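Local coordinates for cell wall surface anchor family protein (Streptococcus pneumoniae, PDB 4OQ1), which probably anchors the pneumococcal pilus to the cell wall as an ancillary pilin, at residues Asn79-Ser82 / Ser83-Lys86; Pro183-Gly186 / Glu187-Ser191; Thr211-Leu215 / Gly216-Phe220. The protein carries 3 engineered substitutions. All blocks are in the same frame, centred on the assembly; numbering follows the deposited sequence.

How the contacts relate
Contacts 2 and 3 share one CnaB-type domain, their centres about 12 Å apart, and join directly: strand 189-190 of contact 2 runs against the end of strand 207-211, which opens contact 3, with probable backbone hydrogen bonds from Thr211 to Tyr188 and Tyr190. Contact 1 lies in the N-terminal region, its centre about 37 Å from either of them and touching neither; there buried Leu81 and Phe84 lie under exposed serines, in a turn closed by one backbone bond and bridged by water. Contact 2 is a largely part-exposed hairpin joined by backbone bonds. Contact 3 sets buried Leu213 and Tyr218 beside exposed Pro214 and Leu215, and rests on a side-chain hydroxyl bonded to a carbonyl.

Contact 1: residues Asn79-Ser82 / Ser83-Lys86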
loop_
_atom_site.group_PDB
_atom_site.type_symbol
_atom_site.label_atom_id
_atom_site.label_comp_id
_atom_site.label_asym_id
_atom_site.label_seq_id
_atom_site.Cartn_x
_atom_site.Cartn_y
_atom_site.Cartn_z
ATOM N N ASN A 79 -3.557 0.155 42.946
ATOM C CA ASN A 79 -3.806 0.776 44.209
ATOM C C ASN A 79 -4.807 1.966 44.104
ATOM O O ASN A 79 -5.429 2.347 45.080
ATOM C CB ASN A 79 -2.491 1.228 44.868
ATOM C CG ASN A 79 -2.692 1.619 46.304
ATOM O OD1 ASN A 79 -3.427 0.941 47.000
ATOM N ND2 ASN A 79 -2.069 2.694 46.748
ATOM N N LYS A 80 -4.974 2.548 42.944
ATOM C CA LYS A 80 -6.040 3.606 42.790
ATOM C C LYS A 80 -7.434 3.049 42.628
ATOM O O LYS A 80 -8.418 3.797 42.751
ATOM C CB LYS A 80 -5.772 4.456 41.582
ATOM C CG LYS A 80 -4.511 5.214 41.657
ATOM C CD LYS A 80 -4.329 5.979 40.406
ATOM C CE LYS A 80 -3.196 7.001 40.590
ATOM N NZ LYS A 80 -2.651 7.387 39.268
ATOM N N LEU A 81 -7.568 1.743 42.364
ATOM C CA LEU A 81 -8.813 1.178 41.927
ATOM C C LEU A 81 -9.327 0.189 42.921
ATOM O O LEU A 81 -10.425 -0.337 42.715
ATOM C CB LEU A 81 -8.616 0.424 40.595
ATOM C CG LEU A 81 -7.949 1.291 39.555
ATOM C CD1 LEU A 81 -7.625 0.424 38.354
ATOM C CD2 LEU A 81 -8.836 2.488 39.173
ATOM N N SER A 82 -8.508 -0.110 43.955
ATOM C CA SER A 82 -8.741 -1.297 44.781
ATOM C C SER A 82 -10.011 -1.163 45.601
ATOM O O SER A 82 -10.611 -2.155 45.983
ATOM C CB SER A 82 -7.491 -1.649 45.623
ATOM O OG SER A 82 -7.018 -0.497 46.316
ATOM N N SER A 83 -10.480 0.058 45.806
ATOM C CA SER A 83 -11.714 0.173 46.529
ATOM C C SER A 83 -12.947 -0.021 45.632
ATOM O O SER A 83 -14.030 -0.004 46.155
ATOM C CB SER A 83 -11.795 1.500 47.282
ATOM O OG SER A 83 -12.049 2.573 46.422
ATOM N N PHE A 84 -12.810 -0.131 44.302
ATOM C CA PHE A 84 -13.972 -0.033 43.418
ATOM C C PHE A 84 -14.385 -1.443 43.107
ATOM O O PHE A 84 -13.595 -2.349 43.226
ATOM C CB PHE A 84 -13.657 0.702 42.090
ATOM C CG PHE A 84 -13.049 2.063 42.268
ATOM C CD1 PHE A 84 -13.392 2.833 43.343
ATOM C CD2 PHE A 84 -12.206 2.554 41.334
ATOM C CE1 PHE A 84 -12.796 4.062 43.521
ATOM C CE2 PHE A 84 -11.636 3.841 41.479
ATOM C CZ PHE A 84 -11.897 4.528 42.613
ATOM N N LYS A 85 -15.632 -1.598 42.686
ATOM C CA LYS A 85 -16.165 -2.861 42.274
ATOM C C LYS A 85 -15.927 -2.976 40.762
ATOM O O LYS A 85 -16.462 -2.181 40.012
ATOM C CB LYS A 85 -17.674 -2.946 42.577
ATOM C CG LYS A 85 -18.383 -4.196 42.056
ATOM C CD LYS A 85 -19.936 -4.098 41.945
ATOM C CE LYS A 85 -20.564 -5.514 41.827
ATOM N NZ LYS A 85 -22.056 -5.546 41.721
ATOM N N LYS A 86 -15.130 -3.966 40.358
ATOM C CA LYS A 86 -14.848 -4.214 38.975
ATOM C C LYS A 86 -15.963 -5.016 38.409
ATOM O O LYS A 86 -16.306 -6.082 38.946
ATOM C CB LYS A 86 -13.555 -4.988 38.824
ATOM C CG LYS A 86 -13.115 -5.167 37.383
ATOM C CD LYS A 86 -12.616 -3.867 36.733
ATOM C CE LYS A 86 -12.468 -4.051 35.221
ATOM N NZ LYS A 86 -11.621 -5.250 34.891
HETATM O O HOH W 1 -9.863 2.702 44.934
#
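Phe84 N donates to Leu81 O at 2.9 Å, with an N-H...O angle of 163°, and closes a type I beta turn whose corner is Ser82-Ser83. A water bridges the bend: it donates to Lys80 O at 2.8 Å, accepts from Ser83 N at 2.9 Å, and is hydrogen-bonded to Ser83 OG as well. That hydroxyl also bonds Asp58, which ties the corner of the turn to a neighbouring loop. Lys80 sends its amine elsewhere, to Ser75 O. The turn ends the loop that follows helix 66-73 and feeds the chain into strand 85-93, which pairs antiparallel with strand 50-56 in the mixed sheet of the N-terminal region. Apolar packing lies beneath it. With CG beside its backbone N (chi1 -54°), Phe84 folds its ring back below the turn: Phe84 CE2 comes to 3.9 Å from Leu81 CD2, the two side chains crossing obliquely, and to 3.5 Å from Lys80 O. The water sits over one ring face, offset toward the rim. Trp55 packs against both Leu81 and Phe84, and Tyr61 meets the Phe84 ring edge-to-face.

Contact 2: residues Pro183-Gly186 / Glu187-Ser191; sequences PLIG and EYRYS
Pro183 lies alongside the Tyr190 ring, both side chains pointing the same way, with Pro183 CG 3.9 Å from Tyr190 CE1. Pro183 O takes a weak bond from Ser191 N at 3.3 Å and a CA-H...O contact from Tyr190. Leu184 faces Tyr190 as a non-hydrogen-bonded antiparallel pair whose side chains diverge; Leu184 CA comes to 3.3 Å from Arg189 O, a second CA-H...O contact. Together the residues make the end of a beta hairpin, strand 177-185 turning into strand 189-190 in the antiparallel sheet of a prealbumin-like, CnaB-type domain. Ile185 pairs with Arg189 through two backbone bonds: Ile185 N to Arg189 O is 2.9 Å, whereas the return bond from Arg189 N to Ile185 O is weak. On the face they share, CG1 of Ile185 takes the position between backbone N and carbonyl (chi1 55°), which carries Ile185 CD1 to 3.4 Å from Arg189 NH1, while Ile185 CG1 itself rests 3.7 Å from Ser191 CB. Ile185 O lies over one face of the guanidinium, above its centre, and Arg189 NH2 forms a salt bridge with Glu39. Gly186, at positive phi (71°), starts the reversal, its CA 3.6 Å from Arg189 NH2. Beyond it, the peptide bond between Glu187 and Tyr188 is cis, and Glu187 CG sits over the centre of the Tyr188 ring.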
loop_
_atom_site.group_PDB
_atom_site.type_symbol
_atom_site.label_atom_id
_atom_site.label_comp_id
_atom_site.label_asym_id
_atom_site.label_seq_id
_atom_site.Cartn_x
_atom_site.Cartn_y
_atom_site.Cartn_z
ATOM N N PRO A 183 -0.558 -6.361 6.290
ATOM C CA PRO A 183 -1.958 -5.914 6.126
ATOM C C PRO A 183 -2.229 -4.461 6.348
ATOM O O PRO A 183 -1.754 -3.944 7.360
ATOM C CB PRO A 183 -2.662 -6.730 7.163
ATOM C CG PRO A 183 -1.661 -6.998 8.210
ATOM C CD PRO A 183 -0.370 -7.128 7.529
ATOM N N LEU A 184 -3.130 -3.873 5.570
ATOM C CA LEU A 184 -3.369 -2.423 5.578
ATOM C C LEU A 184 -4.807 -2.105 5.356
ATOM O O LEU A 184 -5.531 -2.880 4.696
ATOM C CB LEU A 184 -2.592 -1.762 4.466
ATOM C CG LEU A 184 -1.068 -1.902 4.562
ATOM C CD1 LEU A 184 -0.393 -1.375 3.297
ATOM C CD2 LEU A 184 -0.452 -1.191 5.761
ATOM N N ILE A 185 -5.215 -0.937 5.849
ATOM C CA ILE A 185 -6.590 -0.461 5.658
ATOM C C ILE A 185 -6.436 0.999 5.406
ATOM O O ILE A 185 -5.504 1.616 5.867
ATOM C CB ILE A 185 -7.529 -0.654 6.901
ATOM C CG1 ILE A 185 -6.946 0.001 8.160
ATOM C CG2 ILE A 185 -7.852 -2.120 7.143
ATOM C CD1 ILE A 185 -7.909 0.096 9.333
ATOM N N GLY A 186 -7.323 1.548 4.610
ATOM C CA GLY A 186 -7.329 2.940 4.400
ATOM C C GLY A 186 -6.116 3.231 3.581
ATOM O O GLY A 186 -5.633 2.373 2.831
ATOM N N GLU A 187 -5.570 4.417 3.793
ATOM C CA GLU A 187 -4.553 4.931 2.960
ATOM C C GLU A 187 -3.680 5.806 3.833
ATOM O O GLU A 187 -3.862 7.036 3.870
ATOM C CB GLU A 187 -5.216 5.776 1.874
ATOM C CG GLU A 187 -4.353 6.445 0.833
ATOM C CD GLU A 187 -5.225 7.276 -0.145
ATOM O OE1 GLU A 187 -5.973 8.189 0.288
ATOM O OE2 GLU A 187 -5.164 7.017 -1.360
ATOM N N TYR A 188 -2.711 5.240 4.528
ATOM C CA TYR A 188 -2.464 3.814 4.682
ATOM C C TYR A 188 -2.128 3.594 6.151
ATOM O O TYR A 188 -1.329 4.332 6.658
ATOM C CB TYR A 188 -1.236 3.440 3.870
ATOM C CG TYR A 188 -1.331 3.631 2.377
ATOM C CD1 TYR A 188 -2.088 2.740 1.556
ATOM C CD2 TYR A 188 -0.687 4.702 1.756
ATOM C CE1 TYR A 188 -2.148 2.906 0.170
ATOM C CE2 TYR A 188 -0.749 4.881 0.361
ATOM C CZ TYR A 188 -1.448 3.975 -0.434
ATOM O OH TYR A 188 -1.456 4.167 -1.791
ATOM N N ARG A 189 -2.648 2.545 6.790
ATOM C CA ARG A 189 -2.571 2.317 8.196
ATOM C C ARG A 189 -2.566 0.837 8.346
ATOM O O ARG A 189 -3.326 0.151 7.686
ATOM C CB ARG A 189 -3.761 2.905 8.955
ATOM C CG ARG A 189 -3.899 4.397 8.606
ATOM C CD ARG A 189 -5.001 5.151 9.306
ATOM N NE ARG A 189 -6.148 5.110 8.436
ATOM C CZ ARG A 189 -7.186 4.296 8.575
ATOM N NH1 ARG A 189 -7.285 3.451 9.610
ATOM N NH2 ARG A 189 -8.143 4.364 7.659
ATOM N N TYR A 190 -1.701 0.337 9.190
ATOM C CA TYR A 190 -1.671 -1.052 9.488
ATOM C C TYR A 190 -2.946 -1.463 10.202
ATOM O O TYR A 190 -3.450 -0.737 11.046
ATOM C CB TYR A 190 -0.449 -1.328 10.406
ATOM C CG TYR A 190 -0.357 -2.676 10.946
ATOM C CD1 TYR A 190 0.339 -3.679 10.270
ATOM C CD2 TYR A 190 -0.923 -3.001 12.149
ATOM C CE1 TYR A 190 0.431 -4.940 10.708
ATOM C CE2 TYR A 190 -0.820 -4.309 12.626
ATOM C CZ TYR A 190 -0.104 -5.239 11.933
ATOM O OH TYR A 190 -0.000 -6.489 12.375
ATOM N N SER A 191 -3.441 -2.638 9.881
ATOM C CA SER A 191 -4.442 -3.270 10.697
ATOM C C SER A 191 -4.241 -4.725 10.542
ATOM O O SER A 191 -4.188 -5.221 9.422
ATOM C CB SER A 191 -5.858 -2.911 10.238
ATOM O OG SER A 191 -6.807 -3.886 10.647
#

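Contact 3: residues Thr211-Leu215 / Gly216-Phe220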
loop_
_atom_site.group_PDB
_atom_site.type_symbol
_atom_site.label_atom_id
_atom_site.label_comp_id
_atom_site.label_asym_id
_atom_site.label_seq_id
_atom_site.Cartn_x
_atom_site.Cartn_y
_atom_site.Cartn_z
ATOM N N THR A 211 1.097 4.699 8.725
ATOM C CA THR A 211 1.048 4.726 10.196
ATOM C C THR A 211 0.717 3.393 10.863
ATOM O O THR A 211 0.099 2.526 10.264
ATOM C CB THR A 211 0.062 5.788 10.674
ATOM O OG1 THR A 211 -1.260 5.516 10.235
ATOM C CG2 THR A 211 0.420 7.096 10.138
ATOM N N ASN A 212 1.100 3.265 12.138
ATOM C CA ASN A 212 0.674 2.201 13.035
ATOM C C ASN A 212 1.271 0.848 12.764
ATOM O O ASN A 212 0.798 -0.148 13.267
ATOM C CB ASN A 212 -0.821 2.045 13.007
ATOM C CG ASN A 212 -1.334 1.326 14.195
ATOM O OD1 ASN A 212 -1.129 1.773 15.303
ATOM N ND2 ASN A 212 -1.934 0.163 13.989
ATOM N N LEU A 213 2.281 0.794 11.910
ATOM C CA LEU A 213 3.028 -0.392 11.792
ATOM C C LEU A 213 3.605 -0.831 13.164
ATOM O O LEU A 213 4.111 0.001 13.874
ATOM C CB LEU A 213 4.225 -0.167 10.843
ATOM C CG LEU A 213 3.841 -0.011 9.347
ATOM C CD1 LEU A 213 5.088 0.375 8.581
ATOM C CD2 LEU A 213 3.133 -1.229 8.719
ATOM N N PRO A 214 3.563 -2.133 13.504
ATOM C CA PRO A 214 4.284 -2.561 14.683
ATOM C C PRO A 214 5.751 -2.201 14.571
ATOM O O PRO A 214 6.267 -2.023 13.457
ATOM C CB PRO A 214 4.134 -4.088 14.677
ATOM C CG PRO A 214 3.021 -4.400 13.767
ATOM C CD PRO A 214 2.708 -3.202 12.960
ATOM N N LEU A 215 6.413 -2.002 15.714
ATOM C CA LEU A 215 7.855 -1.940 15.750
ATOM C C LEU A 215 8.490 -3.134 15.015
ATOM O O LEU A 215 8.030 -4.249 15.116
ATOM C CB LEU A 215 8.341 -1.861 17.183
ATOM C CG LEU A 215 7.812 -0.675 18.020
ATOM C CD1 LEU A 215 8.319 -0.821 19.439
ATOM C CD2 LEU A 215 8.215 0.647 17.436
ATOM N N GLY A 216 9.548 -2.868 14.237
ATOM C CA GLY A 216 10.210 -3.910 13.553
ATOM C C GLY A 216 10.889 -3.443 12.255
ATOM O O GLY A 216 11.037 -2.223 12.006
ATOM N N ASN A 217 11.245 -4.447 11.449
ATOM C CA ASN A 217 12.008 -4.257 10.208
ATOM C C ASN A 217 11.079 -4.476 9.028
ATOM O O ASN A 217 10.275 -5.422 9.017
ATOM C CB ASN A 217 13.145 -5.240 10.119
ATOM C CG ASN A 217 14.198 -4.969 11.167
ATOM O OD1 ASN A 217 14.736 -3.889 11.212
ATOM N ND2 ASN A 217 14.442 -5.941 12.054
ATOM N N TYR A 218 11.156 -3.507 8.096
ATOM C CA TYR A 218 10.257 -3.505 6.925
ATOM C C TYR A 218 11.086 -3.249 5.650
ATOM O O TYR A 218 12.190 -2.765 5.715
ATOM C CB TYR A 218 9.120 -2.425 7.056
ATOM C CG TYR A 218 8.181 -2.743 8.178
ATOM C CD1 TYR A 218 8.442 -2.244 9.453
ATOM C CD2 TYR A 218 7.109 -3.601 8.003
ATOM C CE1 TYR A 218 7.634 -2.557 10.504
ATOM C CE2 TYR A 218 6.291 -3.979 9.068
ATOM C CZ TYR A 218 6.545 -3.423 10.331
ATOM O OH TYR A 218 5.691 -3.720 11.401
ATOM N N ARG A 219 10.431 -3.491 4.513
ATOM C CA ARG A 219 11.017 -3.278 3.190
ATOM C C ARG A 219 9.899 -2.806 2.245
ATOM O O ARG A 219 8.821 -3.431 2.186
ATOM C CB ARG A 219 11.520 -4.606 2.806
ATOM C CG ARG A 219 12.234 -4.774 1.525
ATOM C CD ARG A 219 12.892 -6.163 1.681
ATOM N NE ARG A 219 14.094 -6.250 2.510
ATOM C CZ ARG A 219 14.676 -7.414 2.835
ATOM N NH1 ARG A 219 14.119 -8.550 2.515
ATOM N NH2 ARG A 219 15.757 -7.476 3.568
ATOM N N PHE A 220 10.173 -1.688 1.552
ATOM C CA PHE A 220 9.327 -1.218 0.489
ATOM C C PHE A 220 9.910 -1.725 -0.869
ATOM O O PHE A 220 11.059 -1.430 -1.179
ATOM C CB PHE A 220 9.242 0.303 0.492
ATOM C CG PHE A 220 8.375 0.874 1.511
ATOM C CD1 PHE A 220 7.089 1.271 1.196
ATOM C CD2 PHE A 220 8.875 1.207 2.776
ATOM C CE1 PHE A 220 6.279 1.868 2.156
ATOM C CE2 PHE A 220 8.062 1.832 3.720
ATOM C CZ PHE A 220 6.769 2.142 3.408
#
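Tyr218 reaches back from strand 216-224 to Pro214 in a tyrosine corner, defined by its OH bonded to the backbone of the residue four earlier; the motif, known from Greek-key and related beta proteins, here shapes the connection between strands 207-211 and 216-224 of the CnaB-type domain. Leu213 and Gly216 hold their usual places in it, while Leu215, in a polyproline-like conformation, stands where proline is common. Gly216 is extended, with backbone angles that by themselves require glycine. The polar part is one bond, Tyr218 OH to Pro214 O at 2.7 Å. The carbonyl oxygen lies at the ring edge, near the ring plane, yet the hydroxyl stands above the plane of that carbonyl and misses its lone pairs. With CG beside its backbone N (chi1 -66°), Tyr218 swings its ring under the loop. The Pro214 ring crosses the tyrosine at about a right angle and packs against the hydroxyl oxygen, Pro214 CD 3.4 Å from Tyr218 OH. The apolar part belongs to Leu213. Leu170, Val151 and Leu240 pack on it, placing this side of the ring within the hydrophobic interior, and Leu213 CD1 makes a CH-pi contact 4.2 Å from the Tyr218 ring centroid, only 5° off the ring normal.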